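PDB 6FX6: SaTIE-TED from Staphylococcus aureus, which is of unknown function but, as a thioester domain of an LPXTG-anchored surface protein, probably helps the bacterium attach covalently to host molecules. Local coordinates for residues G168-S173 against T197-R202; S140-K145 against L229-T234; L184-D189 against L233-I238; G62-T67 against V206-V211; D201-V206 against L223-P228. One frame throughout, in Å; residues are numbered along the deposited sequence.

Contact 1. Residues G168-S173 against T197-R202; sequences GIRTPS and TIHLDR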
# COMPACT_ATOMS: atom_id res chain seq x y z
N GLY A 168 -6.49 -6.68 10.38
CA GLY A 168 -5.80 -7.37 11.46
C GLY A 168 -5.95 -6.64 12.77
O GLY A 168 -6.18 -5.43 12.78
N ILE A 169 -5.82 -7.39 13.86
CA ILE A 169 -5.98 -6.86 15.22
C ILE A 169 -4.79 -7.34 16.04
O ILE A 169 -4.53 -8.54 16.10
CB ILE A 169 -7.30 -7.35 15.88
CG1 ILE A 169 -8.51 -7.02 14.99
CG2 ILE A 169 -7.47 -6.71 17.26
CD1 ILE A 169 -9.84 -7.56 15.50
N ARG A 170 -4.08 -6.41 16.67
CA ARG A 170 -3.01 -6.73 17.62
C ARG A 170 -3.48 -6.37 19.03
O ARG A 170 -4.01 -5.28 19.27
CB ARG A 170 -1.73 -5.96 17.31
CG ARG A 170 -1.09 -6.30 15.97
CD ARG A 170 -0.70 -5.05 15.20
NE ARG A 170 0.35 -4.28 15.84
CZ ARG A 170 0.65 -3.00 15.61
NH1 ARG A 170 -0.03 -2.26 14.73
NH2 ARG A 170 1.66 -2.45 16.28
N THR A 171 -3.26 -7.31 19.95
CA THR A 171 -3.62 -7.13 21.34
C THR A 171 -2.50 -7.71 22.19
O THR A 171 -1.87 -8.69 21.79
CB THR A 171 -4.93 -7.89 21.68
OG1 THR A 171 -4.78 -9.28 21.37
CG2 THR A 171 -6.09 -7.32 20.89
N PRO A 172 -2.25 -7.11 23.37
CA PRO A 172 -1.33 -7.75 24.29
C PRO A 172 -1.98 -9.00 24.91
O PRO A 172 -3.19 -9.18 24.80
CB PRO A 172 -1.10 -6.68 25.36
CG PRO A 172 -2.37 -5.90 25.36
CD PRO A 172 -2.79 -5.85 23.93
N SER A 173 -1.16 -9.83 25.54
CA SER A 173 -1.65 -11.02 26.23
C SER A 173 -2.65 -10.62 27.33
O SER A 173 -2.49 -9.58 27.98
CB SER A 173 -0.48 -11.79 26.84
OG SER A 173 -0.92 -13.01 27.40
N THR A 197 -3.03 -1.60 24.89
CA THR A 197 -3.35 -0.95 23.62
C THR A 197 -3.74 -1.98 22.56
O THR A 197 -2.99 -2.92 22.28
CB THR A 197 -2.17 -0.09 23.14
OG1 THR A 197 -1.95 0.95 24.10
CG2 THR A 197 -2.46 0.54 21.78
N ILE A 198 -4.93 -1.78 21.98
CA ILE A 198 -5.45 -2.58 20.88
C ILE A 198 -5.22 -1.81 19.57
O ILE A 198 -5.55 -0.63 19.48
CB ILE A 198 -6.96 -2.85 21.07
CG1 ILE A 198 -7.18 -3.70 22.33
CG2 ILE A 198 -7.54 -3.54 19.84
CD1 ILE A 198 -8.62 -3.91 22.72
N HIS A 199 -4.64 -2.48 18.57
CA HIS A 199 -4.39 -1.89 17.25
C HIS A 199 -5.26 -2.55 16.21
O HIS A 199 -5.24 -3.77 16.07
CB HIS A 199 -2.93 -2.08 16.82
CG HIS A 199 -1.93 -1.62 17.82
ND1 HIS A 199 -1.40 -0.34 17.81
CD2 HIS A 199 -1.33 -2.26 18.85
CE1 HIS A 199 -0.53 -0.22 18.79
NE2 HIS A 199 -0.47 -1.37 19.44
N LEU A 200 -6.00 -1.73 15.46
CA LEU A 200 -6.87 -2.20 14.37
C LEU A 200 -6.26 -1.82 13.02
O LEU A 200 -6.50 -0.72 12.52
CB LEU A 200 -8.27 -1.60 14.52
CG LEU A 200 -8.89 -1.69 15.92
CD1 LEU A 200 -10.28 -1.08 15.89
CD2 LEU A 200 -8.92 -3.13 16.42
N ASP A 201 -5.48 -2.73 12.44
CA ASP A 201 -4.66 -2.44 11.26
C ASP A 201 -5.45 -2.51 9.95
O ASP A 201 -6.21 -3.45 9.73
CB ASP A 201 -3.50 -3.44 11.14
CG ASP A 201 -2.61 -3.46 12.35
OD1 ASP A 201 -2.42 -2.41 12.99
OD2 ASP A 201 -2.08 -4.54 12.65
N ARG A 202 -5.22 -1.54 9.08
CA ARG A 202 -5.70 -1.60 7.70
C ARG A 202 -4.80 -2.45 6.80
O ARG A 202 -5.27 -3.02 5.83
CB ARG A 202 -5.84 -0.20 7.11
CG ARG A 202 -6.98 0.61 7.70
CD ARG A 202 -6.90 2.05 7.25
NE ARG A 202 -8.06 2.83 7.69
CZ ARG A 202 -9.23 2.91 7.06
NH1 ARG A 202 -9.46 2.26 5.91
NH2 ARG A 202 -10.20 3.66 7.58
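Arg170 and His199, which pair across the strands on the same face of the sheet, both set CG anti to the carbonyl carbon (chi1 -64° and -53°). The arginine chain then bends at chi2 and chi3 and folds back over its cross-strand partner. Its guanidinium lies flat on the imidazole, centres 3.9 Å apart and planes only 9° off parallel. The CG2 of Thr197 sits over the opposite face of that ring. The bend also brings Arg170 NH1 to the syn lone pair of Asp201 OD1 at 3.0 Å, nearly in the guanidinium plane. This salt bridge probably fixes the rotation of the guanidinium on the ring. Beneath it, Arg170 and His199 form an antiparallel hydrogen-bonded pair. Arg170 N reaches His199 O at 2.9 Å, and His199 N returns to Arg170 O at 3.0 Å. On the other face Ile169 CG2 meets Leu200 CD2 at 4.0 Å, the two side chains lying side by side. His199 ND1 is hydrogen-bonded to Asp230 OD2, which probably steadies the ring. Strand 168-170 is an outermost strand of a four-stranded mixed sheet. Strand 195-201 has strand 231-238 on its other side, and Ile169 and Ile198 pack against strand 175-180.

Contact 2. Residues S140-K145 against L229-T234; sequences SFHKQK and LDSWLT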
# COMPACT_ATOMS: atom_id res chain seq x y z
N SER A 140 -13.60 6.52 15.50
CA SER A 140 -13.99 7.63 16.38
C SER A 140 -13.31 7.55 17.76
O SER A 140 -13.14 8.57 18.42
CB SER A 140 -15.51 7.68 16.55
OG SER A 140 -15.99 6.48 17.13
N PHE A 141 -12.94 6.35 18.17
CA PHE A 141 -12.21 6.15 19.44
C PHE A 141 -10.68 6.13 19.29
O PHE A 141 -9.97 5.77 20.22
CB PHE A 141 -12.73 4.90 20.18
CG PHE A 141 -12.77 3.64 19.34
CD1 PHE A 141 -11.61 2.99 18.95
CD2 PHE A 141 -14.00 3.10 18.94
CE1 PHE A 141 -11.66 1.83 18.18
CE2 PHE A 141 -14.05 1.94 18.18
CZ PHE A 141 -12.88 1.31 17.80
N HIS A 142 -10.17 6.54 18.12
CA HIS A 142 -8.73 6.57 17.83
C HIS A 142 -7.97 7.44 18.83
O HIS A 142 -8.36 8.57 19.09
CB HIS A 142 -8.51 7.09 16.41
CG HIS A 142 -7.08 7.05 15.96
ND1 HIS A 142 -6.29 5.94 16.09
CD2 HIS A 142 -6.31 7.99 15.35
CE1 HIS A 142 -5.09 6.19 15.59
NE2 HIS A 142 -5.08 7.43 15.14
N LYS A 143 -6.90 6.88 19.38
CA LYS A 143 -6.06 7.52 20.41
C LYS A 143 -6.69 7.69 21.80
O LYS A 143 -6.04 8.25 22.68
CB LYS A 143 -5.50 8.88 19.96
CG LYS A 143 -4.82 8.92 18.61
CD LYS A 143 -4.17 10.28 18.41
CE LYS A 143 -3.88 10.59 16.96
NZ LYS A 143 -3.54 12.04 16.78
N GLN A 144 -7.92 7.22 22.02
CA GLN A 144 -8.59 7.44 23.30
C GLN A 144 -8.18 6.39 24.33
O GLN A 144 -7.70 5.30 23.98
CB GLN A 144 -10.12 7.46 23.13
CG GLN A 144 -10.60 8.67 22.32
CD GLN A 144 -12.11 8.86 22.35
OE1 GLN A 144 -12.88 7.89 22.39
NE2 GLN A 144 -12.54 10.12 22.31
N LYS A 145 -8.34 6.76 25.60
CA LYS A 145 -8.14 5.88 26.73
C LYS A 145 -9.49 5.62 27.36
O LYS A 145 -10.22 6.57 27.67
CB LYS A 145 -7.21 6.53 27.76
CG LYS A 145 -5.78 6.72 27.29
CD LYS A 145 -4.94 7.41 28.35
CE LYS A 145 -3.54 7.75 27.85
NZ LYS A 145 -2.67 6.54 27.76
N LEU A 229 -1.30 1.65 9.45
CA LEU A 229 -2.42 2.59 9.37
C LEU A 229 -3.54 2.19 10.33
O LEU A 229 -4.70 2.08 9.94
CB LEU A 229 -2.94 2.70 7.93
CG LEU A 229 -1.91 3.02 6.85
CD1 LEU A 229 -2.59 3.02 5.49
CD2 LEU A 229 -1.22 4.35 7.09
N ASP A 230 -3.16 1.95 11.58
CA ASP A 230 -4.08 1.43 12.59
C ASP A 230 -4.85 2.52 13.31
O ASP A 230 -4.30 3.57 13.63
CB ASP A 230 -3.37 0.53 13.61
CG ASP A 230 -2.32 1.25 14.41
OD1 ASP A 230 -1.46 1.91 13.79
OD2 ASP A 230 -2.31 1.14 15.66
N SER A 231 -6.13 2.27 13.54
CA SER A 231 -6.86 2.93 14.61
C SER A 231 -6.47 2.19 15.87
O SER A 231 -6.39 0.96 15.84
CB SER A 231 -8.37 2.86 14.38
OG SER A 231 -8.72 3.55 13.20
N TRP A 232 -6.19 2.91 16.95
CA TRP A 232 -5.86 2.29 18.22
C TRP A 232 -6.58 2.90 19.41
O TRP A 232 -6.96 4.07 19.42
CB TRP A 232 -4.34 2.25 18.46
CG TRP A 232 -3.64 3.58 18.54
CD1 TRP A 232 -2.99 4.22 17.52
CD2 TRP A 232 -3.50 4.42 19.69
NE1 TRP A 232 -2.46 5.40 17.96
CE2 TRP A 232 -2.76 5.56 19.29
CE3 TRP A 232 -3.94 4.33 21.02
CZ2 TRP A 232 -2.44 6.60 20.18
CZ3 TRP A 232 -3.62 5.38 21.91
CH2 TRP A 232 -2.87 6.49 21.48
N LEU A 233 -6.72 2.06 20.43
CA LEU A 233 -7.47 2.37 21.63
C LEU A 233 -6.73 1.75 22.80
O LEU A 233 -6.37 0.56 22.76
CB LEU A 233 -8.86 1.76 21.50
CG LEU A 233 -9.85 1.79 22.66
CD1 LEU A 233 -11.28 1.87 22.14
CD2 LEU A 233 -9.71 0.57 23.55
N THR A 234 -6.49 2.54 23.85
CA THR A 234 -5.80 2.06 25.04
C THR A 234 -6.82 1.81 26.15
O THR A 234 -7.55 2.71 26.53
CB THR A 234 -4.72 3.05 25.51
OG1 THR A 234 -3.74 3.19 24.47
CG2 THR A 234 -4.02 2.57 26.79
O HOH W 1 -1.82 4.98 24.82
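Phe141 opens the contact. Its CG occupies the crowded position between the backbone N and the carbonyl carbon (chi1 52°). The ring crosses Leu233 obliquely, and CD1 of Phe141 comes to 3.4 Å from CD1 of Leu233. His142 has CG anti to the backbone N (chi1 -175°). That brings His142 ND1 to the strand backbone, where it accepts from Trp232 N at 3.2 Å. The donor is a backbone N-H lying in the imidazole plane, so ND1 accepts and is unprotonated here. The same imidazole turns its edge to the face of the indole in a T-shaped pair, planes at 71°, with His142 CE1 3.5 Å from Trp232 CD1. The chain reverses here in a type II beta turn from Phe141 to Gln144, closed by Gln144 N on Phe141 O. The turn leads into strand 145-149, which joins strand 231-238 in parallel at the border of the mixed sheet. Lys143 takes the left-handed backbone conformation within this turn. Lys143 N donates to Trp232 O at 2.8 Å, nearly along the C=O axis. Its CA makes a CH-pi contact over the six-membered ring of Trp232, 3.5 Å from the centroid, and Lys143 CG approaches Trp232 CZ2 obliquely. Gln144 O then accepts from Thr234 N at 3.0 Å in a nearly straight bond. At Lys145 the side chain bends at chi4, and a water joins Thr234 OG1 to NZ, weakly at the lysine end. Thr234 OG1 is also bonded to Thr197 on the next strand.

Contact 3. Residues L184-D189 against L233-I238; sequences LIVTAD and LTLQVI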
# COMPACT_ATOMS: atom_id res chain seq x y z
N LEU A 184 -16.43 -2.68 18.42
CA LEU A 184 -15.23 -3.36 18.90
C LEU A 184 -15.60 -4.02 20.21
O LEU A 184 -15.96 -3.33 21.17
CB LEU A 184 -14.08 -2.36 19.10
CG LEU A 184 -12.77 -2.93 19.69
CD1 LEU A 184 -12.16 -3.97 18.76
CD2 LEU A 184 -11.77 -1.83 19.99
N ILE A 185 -15.52 -5.36 20.25
CA ILE A 185 -15.95 -6.17 21.39
C ILE A 185 -14.69 -6.61 22.14
O ILE A 185 -13.85 -7.31 21.59
CB ILE A 185 -16.73 -7.44 20.93
CG1 ILE A 185 -17.82 -7.09 19.90
CG2 ILE A 185 -17.32 -8.18 22.12
CD1 ILE A 185 -18.88 -6.13 20.38
N VAL A 186 -14.59 -6.23 23.41
CA VAL A 186 -13.35 -6.37 24.18
C VAL A 186 -13.58 -7.00 25.54
O VAL A 186 -14.53 -6.66 26.24
CB VAL A 186 -12.70 -5.00 24.40
CG1 VAL A 186 -11.39 -5.14 25.17
CG2 VAL A 186 -12.46 -4.30 23.08
N THR A 187 -12.70 -7.93 25.91
CA THR A 187 -12.61 -8.39 27.29
C THR A 187 -11.14 -8.51 27.69
O THR A 187 -10.31 -8.95 26.90
CB THR A 187 -13.40 -9.71 27.53
OG1 THR A 187 -13.31 -10.08 28.91
CG2 THR A 187 -12.88 -10.85 26.66
N ALA A 188 -10.82 -8.06 28.90
CA ALA A 188 -9.47 -8.09 29.44
C ALA A 188 -9.47 -8.81 30.78
O ALA A 188 -10.39 -8.63 31.58
CB ALA A 188 -8.93 -6.68 29.62
N ASP A 189 -8.43 -9.62 31.02
CA ASP A 189 -8.30 -10.40 32.26
C ASP A 189 -7.12 -9.87 33.10
O ASP A 189 -6.48 -8.89 32.72
CB ASP A 189 -8.22 -11.91 31.96
CG ASP A 189 -7.08 -12.29 31.04
OD1 ASP A 189 -5.91 -12.01 31.37
OD2 ASP A 189 -7.34 -12.89 29.97
N LEU A 233 -6.72 2.06 20.43
CA LEU A 233 -7.47 2.37 21.63
C LEU A 233 -6.73 1.75 22.80
O LEU A 233 -6.37 0.56 22.76
CB LEU A 233 -8.86 1.76 21.50
CG LEU A 233 -9.85 1.79 22.66
CD1 LEU A 233 -11.28 1.87 22.14
CD2 LEU A 233 -9.71 0.57 23.55
N THR A 234 -6.49 2.54 23.85
CA THR A 234 -5.80 2.06 25.04
C THR A 234 -6.82 1.81 26.15
O THR A 234 -7.55 2.71 26.53
CB THR A 234 -4.72 3.05 25.51
OG1 THR A 234 -3.74 3.19 24.47
CG2 THR A 234 -4.02 2.57 26.79
N LEU A 235 -6.85 0.58 26.65
CA LEU A 235 -7.70 0.23 27.79
C LEU A 235 -6.96 0.46 29.09
O LEU A 235 -5.81 0.04 29.22
CB LEU A 235 -8.10 -1.24 27.72
CG LEU A 235 -8.80 -1.73 26.45
CD1 LEU A 235 -8.87 -3.25 26.46
CD2 LEU A 235 -10.18 -1.13 26.31
N GLN A 236 -7.61 1.12 30.04
CA GLN A 236 -7.09 1.25 31.40
C GLN A 236 -7.74 0.13 32.21
O GLN A 236 -8.91 0.22 32.59
CB GLN A 236 -7.43 2.63 31.98
CG GLN A 236 -6.81 3.80 31.23
CD GLN A 236 -7.27 5.16 31.73
OE1 GLN A 236 -8.38 5.32 32.25
NE2 GLN A 236 -6.41 6.17 31.58
N VAL A 237 -6.97 -0.93 32.46
CA VAL A 237 -7.52 -2.17 33.01
C VAL A 237 -7.61 -2.03 34.53
O VAL A 237 -6.59 -1.89 35.20
CB VAL A 237 -6.68 -3.40 32.62
CG1 VAL A 237 -7.38 -4.69 33.04
CG2 VAL A 237 -6.42 -3.41 31.11
N ILE A 238 -8.84 -2.07 35.06
CA ILE A 238 -9.11 -1.89 36.49
C ILE A 238 -9.11 -3.25 37.17
O ILE A 238 -9.95 -4.10 36.86
CB ILE A 238 -10.46 -1.17 36.72
CG1 ILE A 238 -10.40 0.25 36.12
CG2 ILE A 238 -10.79 -1.10 38.21
CD1 ILE A 238 -11.76 0.90 35.96
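Val186 carries the tightest touch between strands 184-188 and 233-238. Its CB points toward the facing strand. From there CG1 lies anti to the backbone N (chi1 -179°) and leads straight to Leu235. CG1 of Val186 ends 3.4 Å from CD1 of Leu235, tip to tip, closer than usual for two carbons. The other branch, CG2, turns beside the backbone N and meets Ile198 on strand 195-201 of the facing sheet. Leu235 answers with CG anti to the carbonyl carbon (chi1 -56°), which lifts CD1 into the interface. Two looser pairs flank this one. Leu184 CD2 faces Leu233 CD1 at 4.3 Å, and Ala188 CB meets Val237 CG1 at 4.2 Å. All six residues are buried and all direct CB toward the other strand, so every second residue of each strand takes part. The side-chain pairs are all apolar. The strand axes stay 9.2 Å apart at closest and run at 40° to each other, too far for backbone pairing. The short Ala188 side chain fits where the backbones draw together, with CA of Ala188 7.2 Å from CA of Val237. This is the face-to-face packing of a beta sandwich. Strand 183-188 is the middle strand of a three-stranded antiparallel sheet, between 154-157 and 175-180. Strand 231-238 lies between 145-149 and 195-201 in the four-stranded mixed sheet. Ile148, Phe156 and Ile198 close around Val186 and Leu235.

Contact 4. Residues G62-T67 against V206-V211; sequences GANLDT and VGTPLV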
# COMPACT_ATOMS: atom_id res chain seq x y z
N GLY A 62 19.67 -3.51 -3.79
CA GLY A 62 18.55 -3.00 -3.01
C GLY A 62 18.99 -2.03 -1.93
O GLY A 62 19.85 -2.35 -1.12
N ALA A 63 18.40 -0.84 -1.94
CA ALA A 63 18.58 0.16 -0.88
C ALA A 63 17.21 0.68 -0.48
O ALA A 63 16.26 0.52 -1.23
CB ALA A 63 19.46 1.29 -1.38
N ASN A 64 17.10 1.30 0.69
CA ASN A 64 15.82 1.82 1.17
C ASN A 64 15.29 2.92 0.25
O ASN A 64 16.06 3.71 -0.30
CB ASN A 64 15.94 2.35 2.61
CG ASN A 64 14.59 2.58 3.26
OD1 ASN A 64 14.26 3.69 3.65
ND2 ASN A 64 13.80 1.52 3.38
N LEU A 65 13.97 2.96 0.07
CA LEU A 65 13.31 3.91 -0.83
C LEU A 65 13.67 5.39 -0.60
O LEU A 65 13.68 6.18 -1.55
CB LEU A 65 11.79 3.74 -0.76
CG LEU A 65 10.93 4.56 -1.74
CD1 LEU A 65 11.23 4.17 -3.18
CD2 LEU A 65 9.46 4.37 -1.43
N ASP A 66 13.95 5.76 0.65
CA ASP A 66 14.33 7.15 0.98
C ASP A 66 15.62 7.68 0.33
O ASP A 66 15.82 8.89 0.29
CB ASP A 66 14.35 7.38 2.51
CG ASP A 66 15.36 6.50 3.24
OD1 ASP A 66 16.18 5.82 2.60
OD2 ASP A 66 15.31 6.48 4.50
N THR A 67 16.48 6.79 -0.18
CA THR A 67 17.67 7.21 -0.94
C THR A 67 17.30 7.92 -2.25
O THR A 67 18.05 8.78 -2.72
CB THR A 67 18.62 6.04 -1.26
OG1 THR A 67 17.95 5.08 -2.09
CG2 THR A 67 19.12 5.36 0.01
N VAL A 206 3.11 -5.41 6.13
CA VAL A 206 3.94 -4.24 6.32
C VAL A 206 5.41 -4.63 6.11
O VAL A 206 5.81 -5.74 6.45
CB VAL A 206 3.71 -3.62 7.72
CG1 VAL A 206 4.64 -2.44 7.97
CG2 VAL A 206 2.26 -3.20 7.88
N GLY A 207 6.19 -3.72 5.55
CA GLY A 207 7.62 -3.93 5.40
C GLY A 207 8.34 -2.66 5.05
O GLY A 207 7.75 -1.58 5.05
N THR A 208 9.62 -2.78 4.72
CA THR A 208 10.44 -1.64 4.34
C THR A 208 10.51 -1.55 2.81
O THR A 208 10.92 -2.51 2.15
CB THR A 208 11.84 -1.65 5.02
OG1 THR A 208 12.49 -0.40 4.79
CG2 THR A 208 12.74 -2.80 4.51
N PRO A 209 10.08 -0.41 2.23
CA PRO A 209 10.13 -0.29 0.78
C PRO A 209 11.55 -0.12 0.26
O PRO A 209 12.31 0.67 0.81
CB PRO A 209 9.27 0.94 0.47
CG PRO A 209 9.24 1.73 1.72
CD PRO A 209 9.51 0.80 2.86
N LEU A 210 11.90 -0.87 -0.78
CA LEU A 210 13.23 -0.88 -1.35
C LEU A 210 13.23 -0.25 -2.74
O LEU A 210 12.22 -0.29 -3.45
CB LEU A 210 13.74 -2.32 -1.44
CG LEU A 210 13.80 -3.12 -0.13
CD1 LEU A 210 14.37 -4.52 -0.36
CD2 LEU A 210 14.62 -2.39 0.92
N VAL A 211 14.36 0.34 -3.11
CA VAL A 211 14.62 0.78 -4.47
C VAL A 211 15.78 -0.07 -4.97
O VAL A 211 16.72 -0.35 -4.22
CB VAL A 211 14.90 2.30 -4.59
CG1 VAL A 211 16.04 2.77 -3.69
CG2 VAL A 211 15.18 2.69 -6.04
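Leu65, Pro209 and Val211 make the apolar centre. Leu65 sets CG anti to the backbone N (chi1 -174°) and crosses the proline ring at about a right angle. Leu65 CD2 lies 3.9 Å from CB of Pro209, while CD1 faces Val211 more loosely. Val211 holds CG1 in the crowded position between the backbone N and the carbonyl carbon (chi1 55°). From there Val211 CG1 touches Thr67 OG1 at 3.4 Å and, loosely, the methyl of Ala63. Leu223 and Arg75 also pack against Leu65, and Thr79 of helix 72-87 meets Pro209. Around this patch the backbones pair. Ala63 and Val211 form an antiparallel hydrogen-bonded pair with two nearly straight bonds. Ala63 N donates to Val211 O at 2.9 Å, and Val211 N to Ala63 O at 2.7 Å. Asn64 and Leu210 are the non-hydrogen-bonded pair next to it, and their side chains diverge. One further bond runs from Leu65 N to Pro209 O at 2.9 Å, the donor standing above the carbonyl plane. Beyond Asn64 the chain leaves the strand and turns. There the carbonyl O of Asn64 takes two bonds from Thr67, from OG1 at 2.9 Å and from N. These fix the hydroxyl beside Val211. The Asn64 side chain, CG anti to the backbone N, ends near Thr208. The arrangement is a short antiparallel ladder between strands 59-64 and 210-213. It ties a late part of the chain into the large antiparallel sheet that also holds the first strand, 5-13.

Contact 5. Residues D201-V206 against L223-P228; sequences DRITIV and LKPFDP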
# COMPACT_ATOMS: atom_id res chain seq x y z
N ASP A 201 -5.48 -2.73 12.44
CA ASP A 201 -4.66 -2.44 11.26
C ASP A 201 -5.45 -2.51 9.95
O ASP A 201 -6.21 -3.45 9.73
CB ASP A 201 -3.50 -3.44 11.14
CG ASP A 201 -2.61 -3.46 12.35
OD1 ASP A 201 -2.42 -2.41 12.99
OD2 ASP A 201 -2.08 -4.54 12.65
N ARG A 202 -5.22 -1.54 9.08
CA ARG A 202 -5.70 -1.60 7.70
C ARG A 202 -4.80 -2.45 6.80
O ARG A 202 -5.27 -3.02 5.83
CB ARG A 202 -5.84 -0.20 7.11
CG ARG A 202 -6.98 0.61 7.70
CD ARG A 202 -6.90 2.05 7.25
NE ARG A 202 -8.06 2.83 7.69
CZ ARG A 202 -9.23 2.91 7.06
NH1 ARG A 202 -9.46 2.26 5.91
NH2 ARG A 202 -10.20 3.66 7.58
N ILE A 203 -3.50 -2.51 7.12
CA ILE A 203 -2.51 -3.23 6.33
C ILE A 203 -1.75 -4.23 7.21
O ILE A 203 -1.21 -3.86 8.25
CB ILE A 203 -1.50 -2.25 5.67
CG1 ILE A 203 -2.24 -1.28 4.74
CG2 ILE A 203 -0.43 -3.02 4.90
CD1 ILE A 203 -1.38 -0.17 4.16
N THR A 204 -1.71 -5.49 6.78
CA THR A 204 -1.04 -6.57 7.52
C THR A 204 0.12 -7.23 6.77
O THR A 204 0.59 -8.29 7.18
CB THR A 204 -2.07 -7.65 7.89
OG1 THR A 204 -2.61 -8.22 6.69
CG2 THR A 204 -3.20 -7.05 8.73
N ILE A 205 0.57 -6.62 5.67
CA ILE A 205 1.79 -7.04 4.95
C ILE A 205 2.75 -5.85 4.93
O ILE A 205 3.15 -5.35 3.87
CB ILE A 205 1.50 -7.58 3.52
CG1 ILE A 205 0.52 -6.68 2.74
CG2 ILE A 205 0.97 -9.01 3.58
CD1 ILE A 205 0.59 -6.87 1.24
N VAL A 206 3.11 -5.41 6.13
CA VAL A 206 3.94 -4.24 6.32
C VAL A 206 5.41 -4.63 6.11
O VAL A 206 5.81 -5.74 6.45
CB VAL A 206 3.71 -3.62 7.72
CG1 VAL A 206 4.64 -2.44 7.97
CG2 VAL A 206 2.26 -3.20 7.88
N LEU A 223 7.57 -1.47 -3.53
CA LEU A 223 7.00 -0.37 -2.77
C LEU A 223 6.13 -0.89 -1.63
O LEU A 223 4.89 -0.77 -1.65
CB LEU A 223 6.21 0.56 -3.70
CG LEU A 223 6.99 1.10 -4.91
CD1 LEU A 223 6.04 1.84 -5.85
CD2 LEU A 223 8.13 2.01 -4.46
N LYS A 224 6.79 -1.45 -0.63
CA LYS A 224 6.12 -2.04 0.53
C LYS A 224 5.61 -0.94 1.45
O LYS A 224 6.34 0.01 1.75
CB LYS A 224 7.07 -2.94 1.32
CG LYS A 224 7.65 -4.10 0.53
CD LYS A 224 8.40 -5.04 1.46
CE LYS A 224 9.07 -6.16 0.69
NZ LYS A 224 9.77 -7.06 1.64
N PRO A 225 4.36 -1.06 1.92
CA PRO A 225 3.87 -0.10 2.90
C PRO A 225 4.54 -0.32 4.26
O PRO A 225 4.68 -1.46 4.69
CB PRO A 225 2.36 -0.37 2.95
CG PRO A 225 2.20 -1.77 2.50
CD PRO A 225 3.36 -2.10 1.61
N PHE A 226 4.96 0.76 4.90
CA PHE A 226 5.74 0.69 6.14
C PHE A 226 4.94 1.06 7.39
O PHE A 226 5.49 1.10 8.48
CB PHE A 226 7.02 1.55 6.05
CG PHE A 226 6.77 2.99 5.67
CD1 PHE A 226 6.40 3.92 6.63
CD2 PHE A 226 6.91 3.40 4.34
CE1 PHE A 226 6.16 5.25 6.28
CE2 PHE A 226 6.68 4.73 3.98
CZ PHE A 226 6.31 5.65 4.95
N ASP A 227 3.64 1.32 7.21
CA ASP A 227 2.76 1.75 8.29
C ASP A 227 1.50 0.88 8.22
O ASP A 227 0.87 0.82 7.16
CB ASP A 227 2.40 3.23 8.08
CG ASP A 227 1.79 3.88 9.32
OD1 ASP A 227 1.19 3.18 10.18
OD2 ASP A 227 1.89 5.12 9.42
N PRO A 228 1.12 0.22 9.33
CA PRO A 228 -0.15 -0.52 9.29
C PRO A 228 -1.42 0.34 9.25
O PRO A 228 -2.51 -0.20 9.05
CB PRO A 228 -0.10 -1.38 10.57
CG PRO A 228 0.84 -0.68 11.47
CD PRO A 228 1.84 0.01 10.60
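Pro228 O is the polar hub of this contact and takes two backbone donors. Ile203 N donates to Pro228 O at 3.2 Å, N-H...O angle 153°, from above the carbonyl plane. Arg202 N adds a weak bond to Pro228 O at 3.0 Å, bent to 130°. One carbonyl thus holds two successive amides just where the chain leaves strand 195-201. The side chain of Arg202 runs away from here to Gln137. A CA-H...O contact follows further along, from Val206 CA to Pro225 O at 3.3 Å. Beyond Asp201 neither segment has regular structure. Both are connectors between the strands of the mixed sheet and the large antiparallel sheet, and they lie side by side. Residues 201-206 lead out to strand 210-213. Residues 223-228 lead back from strand 220-222 to strand 231-238. The paired crossing spans the two halves of the elongated chain. Ile203 and Val206 pack on Pro225 and Pro228. The CB of Ile203 points toward the partner. Ile203 CG2, anti to the backbone N, reaches Pro225 CG at 3.8 Å. CG1 runs on extended, so that CD1 lies near Pro225 CB and Asp227 O. Val206 lies along the returning chain with both methyls against it. Val206 CG1, anti to the backbone N (chi1 177°), lies against Pro225 O and 3.6 Å from the carbonyl carbon of Phe226. Val206 CG2 faces the Pro228 ring, 4.0 Å from Pro228 CB. At the strand end Asp201 OD1, held in its salt bridge with Arg170, lies 3.5 Å from Pro228 CB. His83 of helix 72-87 packs on Ile203 and Ile205.

In the fold
Contacts 1, 2 and 3 gather in one half of the chain and share the four-stranded mixed sheet. Contacts 1 and 2 pair strands at its two borders, whereas contact 3 packs that sheet on a second one. Contact 3 is buried and apolar. The other four are partly buried and combine backbone hydrogen bonds with packing. Charge pairing belongs to contact 1, and aromatic stacking of two rings to contact 2. Asp230 with His199 joins contacts 1 and 2, and Thr197 with Thr234 links strands 195-201 and 231-238. Contact 5 lies nearest the chain's centre and bridges toward contact 4, whose ladder belongs to the large antiparallel sheet.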